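Side-chain contacts in methanol--corrinoid protein co-methyltransferase (Methanosarcina barkeri, PDB 2I2X), which transfers the methyl group of methanol to the cob(I)amide cofactor of its partner corrinoid protein, a zinc-dependent step of methanol-based methanogenesis: residues E42-P47 against G266-Y271; W310-V315 against Q327-T332. One frame throughout, in Å; residues are numbered along the deposited sequence.

How the contacts relate
From the N terminus, the chain first runs through strand 40-43 of the TIM barrel and on into Asn44. Contact 1 closes a long loop of 218 residues, which takes in many of the barrel's helices and strands, by bringing residues 266-271, in the loop before helix 273-280, back to that strand's end. Contact 2 follows in series, neither nested nor crossed: a short connection of 11 residues folds helix 325-345 back beside the end of strand 309-311. The two strands are parallel neighbours, and the contacts touch: Asp268 OD2 meets Ser311 OG, and Asn44 N meets Asn312 OD1. Together they join the zinc-bearing loop, the barrel and helix 325-345.

Contact 1 of 2, residues E42-P47 against G266-Y271; sequences EINYAP and GKDCGY. With ZN (zinc ion), chain Q.
Asn44 and Asp268 reach toward each other from opposite directions and meet at a single pair of atoms, ND2 of Asn44 and OD2 of Asp268, 3.2 Å apart. The angle is too poor for a hydrogen bond, and the amide and carboxylate planes are turned 34° against each other. Each group has its stronger partner elsewhere, which explains the residue types: an amide can serve Glu84 through ND2, and a carboxylate can take Ser311 on OD2 while OD1 receives Lys267 and Cys269 N.

The tight part is this carboxylate. With chi1 at 55°, Asp268 CG sits between the backbone N and the carbonyl carbon, which holds OD1 close to the following peptide. There Cys269 N gives OD1 of Asp268 a short but bent hydrogen bond, weak at 127°. Lys267 NZ forms a salt bridge to OD1 of Asp268 at 3.2 Å. The flexible lysine chain folds back on itself, so that its ammonium can also serve Glu84 and Glu86. A type I turn from Lys267 to Gly270, closed by Gly270 N on Lys267 O at 2.9 Å, carries this cluster.

On the looser side the contact ends at Asn44. Tyr45 and Pro47 turn to helix 55-76, while the partly exposed Ala46 meets Phe321 of the second MtaB subunit.

Cys269 supplies the soft thiolate ligand, its SG 2.4 Å from the zinc, alongside Cys220 and Glu164. Asp268, in the second shell, thus probably helps to fix the backbone that presents this sulfur, while the lysine would offset the buried negative charge gathered around the metals.

Contact 2 of 2, residues W310-V315 against Q327-T332; sequences WSNESV and QCWSET. With K (potassium ion), chain S.
Trp329 of helix 325-345 leans on Asn312 and Val315, two residues of the loop that follows strand 309-311. Its CB lies 4.2 Å from Asn312 ND2. A chi1 of -68° places CG opposite the carbonyl carbon, and from there the indole runs alongside the loop, its benzo end lying away from it. The CD1/NE1 side of the five-membered ring makes the rest of the contact, passing Val315 CG2 with NE1 the closer at 4.1 Å. Neither Val315 nor Asn312 CB sits squarely over the ring or at its rim; both come in at a slant, and the Asn312 amide is tilted by 25° from the indole plane. A broad flat residue suits this place because one side takes the valine methyl while the side chain also packs on Ile43 and on Thr292 and Cys293 of another loop. Asparagine suits its own because OD1 is held by the backbone N of Asn44.

The loop itself is folded by an ST turn, in which Glu313 N donates to Ser311 OG at 2.8 Å and 160°, and by a bond of 2.7 Å from Ser314 N to Asn312 O. With the loop so folded, the Glu313 side chain runs away from the helix, and its OE1 binds the potassium ion shared with Glu86 and Glu164. No hydrogen bond crosses to the helix: a methyl and an amide meet Trp329 by van der Waals contact, whereas Glu313 serves potassium and Ser314 touches the corrinoid.

Contact 1 of 2, residues E42-P47 against G266-Y271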
loop_
_atom_site.group_PDB
_atom_site.type_symbol
_atom_site.label_atom_id
_atom_site.label_comp_id
_atom_site.label_asym_id
_atom_site.label_seq_id
_atom_site.Cartn_x
_atom_site.Cartn_y
_atom_site.Cartn_z
ATOM N N GLU A 42 9.460 2.372 10.540
ATOM C CA GLU A 42 8.928 1.443 11.542
ATOM C C GLU A 42 7.736 0.727 10.911
ATOM O O GLU A 42 6.675 1.330 10.690
ATOM C CB GLU A 42 8.516 2.191 12.828
ATOM C CG GLU A 42 7.884 1.303 13.961
ATOM C CD GLU A 42 8.036 1.885 15.428
ATOM O OE1 GLU A 42 8.099 3.131 15.650
ATOM O OE2 GLU A 42 8.116 1.074 16.377
ATOM N N ILE A 43 7.900 -0.553 10.617
ATOM C CA ILE A 43 6.844 -1.282 9.922
ATOM C C ILE A 43 5.926 -2.032 10.908
ATOM O O ILE A 43 6.397 -2.663 11.866
ATOM C CB ILE A 43 7.423 -2.227 8.815
ATOM C CG1 ILE A 43 6.308 -2.914 8.014
ATOM C CG2 ILE A 43 8.411 -3.238 9.432
ATOM C CD1 ILE A 43 5.554 -2.017 7.001
ATOM N N ASN A 44 4.622 -1.934 10.643
ATOM C CA ASN A 44 3.576 -2.575 11.435
ATOM C C ASN A 44 2.819 -3.561 10.572
ATOM O O ASN A 44 2.960 -3.528 9.346
ATOM C CB ASN A 44 2.639 -1.536 12.020
ATOM C CG ASN A 44 3.139 -1.014 13.348
ATOM O OD1 ASN A 44 2.910 -1.632 14.390
ATOM N ND2 ASN A 44 3.864 0.099 13.317
ATOM N N TYR A 45 2.050 -4.445 11.209
ATOM C CA TYR A 45 1.469 -5.626 10.547
ATOM C C TYR A 45 0.523 -6.345 11.503
ATOM O O TYR A 45 0.695 -6.254 12.705
ATOM C CB TYR A 45 2.566 -6.616 10.120
ATOM C CG TYR A 45 3.711 -6.704 11.123
ATOM C CD1 TYR A 45 3.647 -7.548 12.216
ATOM C CD2 TYR A 45 4.852 -5.929 10.963
ATOM C CE1 TYR A 45 4.706 -7.604 13.127
ATOM C CE2 TYR A 45 5.887 -5.980 11.851
ATOM C CZ TYR A 45 5.819 -6.815 12.929
ATOM O OH TYR A 45 6.875 -6.845 13.801
ATOM N N ALA A 46 -0.476 -7.033 10.950
ATOM C CA ALA A 46 -1.397 -7.899 11.691
ATOM C C ALA A 46 -1.418 -9.245 10.940
ATOM O O ALA A 46 -1.572 -9.273 9.711
ATOM C CB ALA A 46 -2.805 -7.298 11.736
ATOM N N PRO A 47 -1.252 -10.359 11.669
ATOM C CA PRO A 47 -1.386 -11.657 11.040
ATOM C C PRO A 47 -2.805 -11.885 10.522
ATOM O O PRO A 47 -3.725 -11.151 10.875
ATOM C CB PRO A 47 -1.026 -12.640 12.156
ATOM C CG PRO A 47 -1.176 -11.902 13.428
ATOM C CD PRO A 47 -0.934 -10.448 13.114
ATOM N N GLY A 266 7.883 7.563 21.251
ATOM C CA GLY A 266 6.460 7.330 21.435
ATOM C C GLY A 266 5.839 6.577 20.280
ATOM O O GLY A 266 6.337 6.606 19.162
ATOM N N LYS A 267 4.733 5.912 20.552
ATOM C CA LYS A 267 3.946 5.216 19.541
ATOM C C LYS A 267 3.477 6.057 18.394
ATOM O O LYS A 267 3.008 7.165 18.571
ATOM C CB LYS A 267 2.708 4.590 20.177
ATOM C CG LYS A 267 2.999 3.259 20.843
ATOM C CD LYS A 267 2.900 2.165 19.827
ATOM C CE LYS A 267 1.458 1.942 19.444
ATOM N NZ LYS A 267 1.418 1.116 18.225
ATOM N N ASP A 268 3.554 5.441 17.218
ATOM C CA ASP A 268 3.184 6.021 15.932
ATOM C C ASP A 268 1.823 6.706 15.887
ATOM O O ASP A 268 1.692 7.799 15.343
ATOM C CB ASP A 268 3.276 4.939 14.848
ATOM C CG ASP A 268 2.458 3.704 15.176
ATOM O OD1 ASP A 268 1.808 3.663 16.251
ATOM O OD2 ASP A 268 2.444 2.771 14.352
ATOM N N CYS A 269 0.807 6.070 16.443
ATOM C CA CYS A 269 -0.542 6.631 16.366
ATOM C C CYS A 269 -0.770 7.782 17.359
ATOM O O CYS A 269 -1.874 8.366 17.415
ATOM C CB CYS A 269 -1.608 5.543 16.529
ATOM S SG CYS A 269 -1.491 4.597 18.066
ATOM N N GLY A 270 0.281 8.122 18.093
ATOM C CA GLY A 270 0.291 9.307 18.963
ATOM C C GLY A 270 0.527 10.565 18.143
ATOM O O GLY A 270 1.609 11.155 18.175
ATOM N N TYR A 271 -0.483 11.007 17.400
ATOM C CA TYR A 271 -0.318 12.230 16.659
ATOM C C TYR A 271 0.032 13.414 17.548
ATOM O O TYR A 271 0.664 14.367 17.082
ATOM C CB TYR A 271 -1.584 12.527 15.906
ATOM C CG TYR A 271 -1.830 11.658 14.681
ATOM C CD1 TYR A 271 -2.412 10.409 14.805
ATOM C CD2 TYR A 271 -1.539 12.128 13.394
ATOM C CE1 TYR A 271 -2.695 9.639 13.699
ATOM C CE2 TYR A 271 -1.801 11.355 12.278
ATOM C CZ TYR A 271 -2.392 10.104 12.436
ATOM O OH TYR A 271 -2.699 9.305 11.335
HETATM ZN ZN ZN Q . -3.311 3.044 18.022
#

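Contact 2 of 2, residues W310-V315 against Q327-T332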
loop_
_atom_site.group_PDB
_atom_site.type_symbol
_atom_site.label_atom_id
_atom_site.label_comp_id
_atom_site.label_asym_id
_atom_site.label_seq_id
_atom_site.Cartn_x
_atom_site.Cartn_y
_atom_site.Cartn_z
ATOM N N TRP A 310 8.975 6.565 11.386
ATOM C CA TRP A 310 7.902 6.805 10.424
ATOM C C TRP A 310 7.253 5.470 10.156
ATOM O O TRP A 310 7.920 4.526 9.705
ATOM C CB TRP A 310 8.492 7.405 9.169
ATOM C CG TRP A 310 7.558 7.799 8.051
ATOM C CD1 TRP A 310 7.692 7.451 6.731
ATOM C CD2 TRP A 310 6.410 8.652 8.126
ATOM N NE1 TRP A 310 6.692 8.019 5.983
ATOM C CE2 TRP A 310 5.894 8.774 6.807
ATOM C CE3 TRP A 310 5.763 9.329 9.172
ATOM C CZ2 TRP A 310 4.754 9.544 6.502
ATOM C CZ3 TRP A 310 4.630 10.101 8.873
ATOM C CH2 TRP A 310 4.137 10.198 7.540
ATOM N N SER A 311 5.959 5.399 10.486
ATOM C CA SER A 311 5.212 4.163 10.484
ATOM C C SER A 311 4.006 4.093 9.498
ATOM O O SER A 311 3.459 5.121 9.109
ATOM C CB SER A 311 4.747 3.917 11.916
ATOM O OG SER A 311 3.675 2.986 11.970
ATOM N N ASN A 312 3.606 2.867 9.138
ATOM C CA ASN A 312 2.420 2.601 8.296
ATOM C C ASN A 312 1.219 2.185 9.124
ATOM O O ASN A 312 0.186 1.773 8.567
ATOM C CB ASN A 312 2.704 1.451 7.312
ATOM C CG ASN A 312 2.873 0.129 8.034
ATOM O OD1 ASN A 312 3.684 0.038 8.942
ATOM N ND2 ASN A 312 2.076 -0.887 7.669
ATOM N N GLU A 313 1.387 2.237 10.457
ATOM C CA GLU A 313 0.325 2.019 11.454
ATOM C C GLU A 313 -0.048 0.553 11.549
ATOM O O GLU A 313 0.143 -0.079 12.581
ATOM C CB GLU A 313 -0.900 2.900 11.181
ATOM C CG GLU A 313 -2.119 2.624 12.058
ATOM C CD GLU A 313 -1.853 2.747 13.567
ATOM O OE1 GLU A 313 -2.724 2.280 14.340
ATOM O OE2 GLU A 313 -0.800 3.304 13.988
ATOM N N SER A 314 -0.563 0.007 10.456
ATOM C CA SER A 314 -0.916 -1.393 10.400
ATOM C C SER A 314 -1.421 -1.798 9.016
ATOM O O SER A 314 -2.032 -0.999 8.298
ATOM C CB SER A 314 -2.000 -1.701 11.417
ATOM O OG SER A 314 -2.016 -3.102 11.614
ATOM N N VAL A 315 -1.181 -3.052 8.666
ATOM C CA VAL A 315 -1.717 -3.640 7.461
ATOM C C VAL A 315 -1.770 -5.147 7.697
ATOM O O VAL A 315 -0.904 -5.705 8.398
ATOM C CB VAL A 315 -0.806 -3.321 6.248
ATOM C CG1 VAL A 315 0.605 -3.988 6.412
ATOM C CG2 VAL A 315 -1.487 -3.688 4.896
ATOM N N GLN A 327 6.370 -5.873 2.816
ATOM C CA GLN A 327 7.420 -5.422 1.912
ATOM C C GLN A 327 7.044 -4.169 1.165
ATOM O O GLN A 327 7.834 -3.253 1.096
ATOM C CB GLN A 327 7.813 -6.529 0.946
ATOM C CG GLN A 327 8.526 -7.677 1.616
ATOM C CD GLN A 327 8.652 -8.860 0.687
ATOM O OE1 GLN A 327 7.759 -9.097 -0.138
ATOM N NE2 GLN A 327 9.748 -9.627 0.828
ATOM N N CYS A 328 5.851 -4.098 0.606
ATOM C CA CYS A 328 5.488 -2.901 -0.143
ATOM C C CYS A 328 5.546 -1.672 0.766
ATOM O O CYS A 328 6.168 -0.678 0.417
ATOM C CB CYS A 328 4.083 -3.026 -0.721
ATOM S SG CYS A 328 3.753 -4.574 -1.565
ATOM N N TRP A 329 4.915 -1.754 1.951
ATOM C CA TRP A 329 4.828 -0.599 2.826
ATOM C C TRP A 329 6.155 -0.277 3.488
ATOM O O TRP A 329 6.456 0.907 3.663
ATOM C CB TRP A 329 3.694 -0.712 3.827
ATOM C CG TRP A 329 2.352 -0.636 3.185
ATOM C CD1 TRP A 329 1.551 -1.700 2.801
ATOM C CD2 TRP A 329 1.644 0.548 2.818
ATOM N NE1 TRP A 329 0.395 -1.230 2.230
ATOM C CE2 TRP A 329 0.424 0.141 2.228
ATOM C CE3 TRP A 329 1.926 1.905 2.914
ATOM C CZ2 TRP A 329 -0.510 1.044 1.741
ATOM C CZ3 TRP A 329 0.985 2.826 2.435
ATOM C CH2 TRP A 329 -0.220 2.384 1.850
ATOM N N SER A 330 6.978 -1.279 3.791
ATOM C CA SER A 330 8.300 -0.962 4.346
ATOM C C SER A 330 9.163 -0.212 3.351
ATOM O O SER A 330 9.887 0.718 3.726
ATOM C CB SER A 330 9.043 -2.186 4.935
ATOM O OG SER A 330 9.113 -3.271 4.016
ATOM N N GLU A 331 9.085 -0.601 2.081
ATOM C CA GLU A 331 9.846 0.088 1.030
ATOM C C GLU A 331 9.448 1.580 0.908
ATOM O O GLU A 331 10.329 2.447 0.866
ATOM C CB GLU A 331 9.784 -0.670 -0.320
ATOM C CG GLU A 331 10.395 0.111 -1.552
ATOM C CD GLU A 331 10.770 -0.759 -2.752
ATOM O OE1 GLU A 331 11.006 -1.977 -2.573
ATOM O OE2 GLU A 331 10.839 -0.225 -3.890
ATOM N N THR A 332 8.148 1.880 0.885
ATOM C CA THR A 332 7.678 3.273 0.880
ATOM C C THR A 332 8.154 4.046 2.148
ATOM O O THR A 332 8.698 5.159 2.055
ATOM C CB THR A 332 6.143 3.328 0.721
ATOM O OG1 THR A 332 5.713 2.425 -0.318
ATOM C CG2 THR A 332 5.702 4.697 0.380
HETATM K K K S . -2.326 0.565 16.961
#